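Local coordinates for retinol dehydratase (PDB 1FMJ), which converts retinol to the retro-retinoid anhydroretinol, using a sulfotransferase fold that binds adenosine-3',5'-diphosphate and calcium, at residues 84-89 against 268-273. Numbering follows the deposited sequence.
Sequences WLIEND and KKLSEE
Ile86 and Lys268 bring the two backbones nearest, their CA atoms 7.1 Å apart, where the last turn of helix 76-87 meets the extended linker between helices 255-265 and 272-281. CG2 of Ile86, anti to the backbone N, packs against the root of the lysine chain, 3.7 Å from Lys268 CB. The other branch of the isoleucine runs out to Leu270, the CD1 of Ile86 lying 4.3 Å from Leu270 CD1. Ile262 adds to this apolar seam from helix 255-265, and Leu270 also rests on Ile259, Ala263, Ile275 and Leu278, so the linker is pinned between its flanking helices and the helix 76-87 end. Beyond Ile86 the lysine chain bends at chi2 (-69°) and again at chi4, passing the carbonyl oxygen of Ile86 and crossing Glu87 at about a right angle. Lys268 NZ forms a salt bridge with Glu87 OE1 at 3.0 Å, meeting the syn lone pair of that oxygen, and also hydrogen-bonds to Leu266 O. A methionine in place of Lys268 would probably leave Glu87 OE1 without its cationic partner and Leu266 O without this donor. One ammonium group thus ties the end of helix 76-87 to the chain leaving helix 255-265, a charged clasp at the border of an apolar contact that joins these peripheral parts of the sulfotransferase domain, away from the retinol and nucleotide pockets.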
loop_
_atom_site.group_PDB
_atom_site.type_symbol
_atom_site.label_atom_id
_atom_site.label_comp_id
_atom_site.label_asym_id
_atom_site.label_seq_id
_atom_site.Cartn_x
_atom_site.Cartn_y
_atom_site.Cartn_z
ATOM N N TRP A 84 0.402 -15.230 -4.649
ATOM C CA TRP A 84 -0.706 -16.134 -4.386
ATOM C C TRP A 84 -0.695 -17.303 -5.346
ATOM O O TRP A 84 -0.869 -18.444 -4.940
ATOM C CB TRP A 84 -2.052 -15.414 -4.492
ATOM C CG TRP A 84 -3.155 -16.117 -3.743
ATOM C CD1 TRP A 84 -3.481 -15.960 -2.423
ATOM C CD2 TRP A 84 -4.054 -17.104 -4.262
ATOM N NE1 TRP A 84 -4.528 -16.787 -2.091
ATOM C CE2 TRP A 84 -4.901 -17.498 -3.199
ATOM C CE3 TRP A 84 -4.229 -17.694 -5.521
ATOM C CZ2 TRP A 84 -5.913 -18.456 -3.358
ATOM C CZ3 TRP A 84 -5.237 -18.650 -5.679
ATOM C CH2 TRP A 84 -6.064 -19.017 -4.601
ATOM N N LEU A 85 -0.499 -17.020 -6.624
ATOM C CA LEU A 85 -0.484 -18.080 -7.623
ATOM C C LEU A 85 0.657 -19.057 -7.388
ATOM O O LEU A 85 0.476 -20.270 -7.509
ATOM C CB LEU A 85 -0.384 -17.481 -9.031
ATOM C CG LEU A 85 -1.694 -16.855 -9.517
ATOM C CD1 LEU A 85 -1.480 -16.035 -10.786
ATOM C CD2 LEU A 85 -2.709 -17.973 -9.748
ATOM N N ILE A 86 1.826 -18.524 -7.041
ATOM C CA ILE A 86 3.001 -19.349 -6.795
ATOM C C ILE A 86 2.839 -20.244 -5.567
ATOM O O ILE A 86 3.283 -21.389 -5.569
ATOM C CB ILE A 86 4.259 -18.472 -6.639
ATOM C CG1 ILE A 86 4.510 -17.717 -7.950
ATOM C CG2 ILE A 86 5.463 -19.341 -6.264
ATOM C CD1 ILE A 86 5.733 -16.818 -7.944
ATOM N N GLU A 87 2.208 -19.719 -4.521
ATOM C CA GLU A 87 1.982 -20.495 -3.307
ATOM C C GLU A 87 0.834 -21.475 -3.524
ATOM O O GLU A 87 0.699 -22.442 -2.783
ATOM C CB GLU A 87 1.641 -19.575 -2.124
ATOM C CG GLU A 87 2.741 -18.610 -1.707
ATOM C CD GLU A 87 3.928 -19.307 -1.070
ATOM O OE1 GLU A 87 4.340 -20.366 -1.583
ATOM O OE2 GLU A 87 4.463 -18.791 -0.067
ATOM N N ASN A 88 0.011 -21.235 -4.543
ATOM C CA ASN A 88 -1.127 -22.118 -4.803
ATOM C C ASN A 88 -1.103 -22.936 -6.095
ATOM O O ASN A 88 -2.138 -23.126 -6.736
ATOM C CB ASN A 88 -2.430 -21.318 -4.716
ATOM C CG ASN A 88 -2.877 -21.093 -3.279
ATOM O OD1 ASN A 88 -3.357 -22.018 -2.615
ATOM N ND2 ASN A 88 -2.706 -19.868 -2.785
ATOM N N ASP A 89 0.078 -23.414 -6.476
ATOM C CA ASP A 89 0.225 -24.255 -7.664
ATOM C C ASP A 89 -0.317 -23.648 -8.950
ATOM O O ASP A 89 -0.923 -24.348 -9.764
ATOM C CB ASP A 89 -0.472 -25.594 -7.429
ATOM C CG ASP A 89 0.018 -26.289 -6.181
ATOM O OD1 ASP A 89 1.235 -26.539 -6.083
ATOM O OD2 ASP A 89 -0.813 -26.587 -5.295
ATOM N N LYS A 268 9.635 -22.486 -4.128
ATOM C CA LYS A 268 8.808 -23.105 -5.159
ATOM C C LYS A 268 9.522 -23.103 -6.511
ATOM O O LYS A 268 10.096 -22.091 -6.914
ATOM C CB LYS A 268 7.483 -22.345 -5.286
ATOM C CG LYS A 268 6.695 -22.212 -3.984
ATOM C CD LYS A 268 6.133 -23.551 -3.520
ATOM C CE LYS A 268 5.284 -23.389 -2.269
ATOM N NZ LYS A 268 6.048 -22.748 -1.156
ATOM N N LYS A 269 9.493 -24.232 -7.210
ATOM C CA LYS A 269 10.136 -24.313 -8.514
ATOM C C LYS A 269 9.118 -24.185 -9.638
ATOM O O LYS A 269 8.028 -24.759 -9.580
ATOM C CB LYS A 269 10.924 -25.622 -8.655
ATOM C CG LYS A 269 12.268 -25.614 -7.925
ATOM C CD LYS A 269 13.197 -24.529 -8.478
ATOM C CE LYS A 269 14.492 -24.421 -7.667
ATOM N NZ LYS A 269 15.425 -23.396 -8.223
ATOM N N LEU A 270 9.487 -23.420 -10.658
ATOM C CA LEU A 270 8.622 -23.181 -11.806
ATOM C C LEU A 270 9.355 -23.498 -13.100
ATOM O O LEU A 270 10.554 -23.265 -13.210
ATOM C CB LEU A 270 8.192 -21.715 -11.841
ATOM C CG LEU A 270 7.567 -21.109 -10.586
ATOM C CD1 LEU A 270 7.364 -19.616 -10.796
ATOM C CD2 LEU A 270 6.249 -21.798 -10.287
ATOM N N SER A 271 8.633 -24.022 -14.081
ATOM C CA SER A 271 9.243 -24.322 -15.365
ATOM C C SER A 271 9.222 -23.015 -16.145
ATOM O O SER A 271 8.498 -22.083 -15.786
ATOM C CB SER A 271 8.442 -25.383 -16.115
ATOM O OG SER A 271 7.251 -24.835 -16.642
ATOM N N GLU A 272 10.012 -22.939 -17.207
ATOM C CA GLU A 272 10.054 -21.724 -18.004
ATOM C C GLU A 272 8.676 -21.411 -18.580
ATOM O O GLU A 272 8.326 -20.247 -18.780
ATOM C CB GLU A 272 11.080 -21.863 -19.128
ATOM C CG GLU A 272 11.230 -20.619 -19.981
ATOM C CD GLU A 272 12.359 -20.744 -20.984
ATOM O OE1 GLU A 272 12.366 -21.735 -21.746
ATOM O OE2 GLU A 272 13.235 -19.850 -21.014
ATOM N N GLU A 273 7.897 -22.456 -18.841
ATOM C CA GLU A 273 6.560 -22.285 -19.390
ATOM C C GLU A 273 5.664 -21.684 -18.318
ATOM O O GLU A 273 4.902 -20.759 -18.586
ATOM C CB GLU A 273 6.001 -23.626 -19.850
#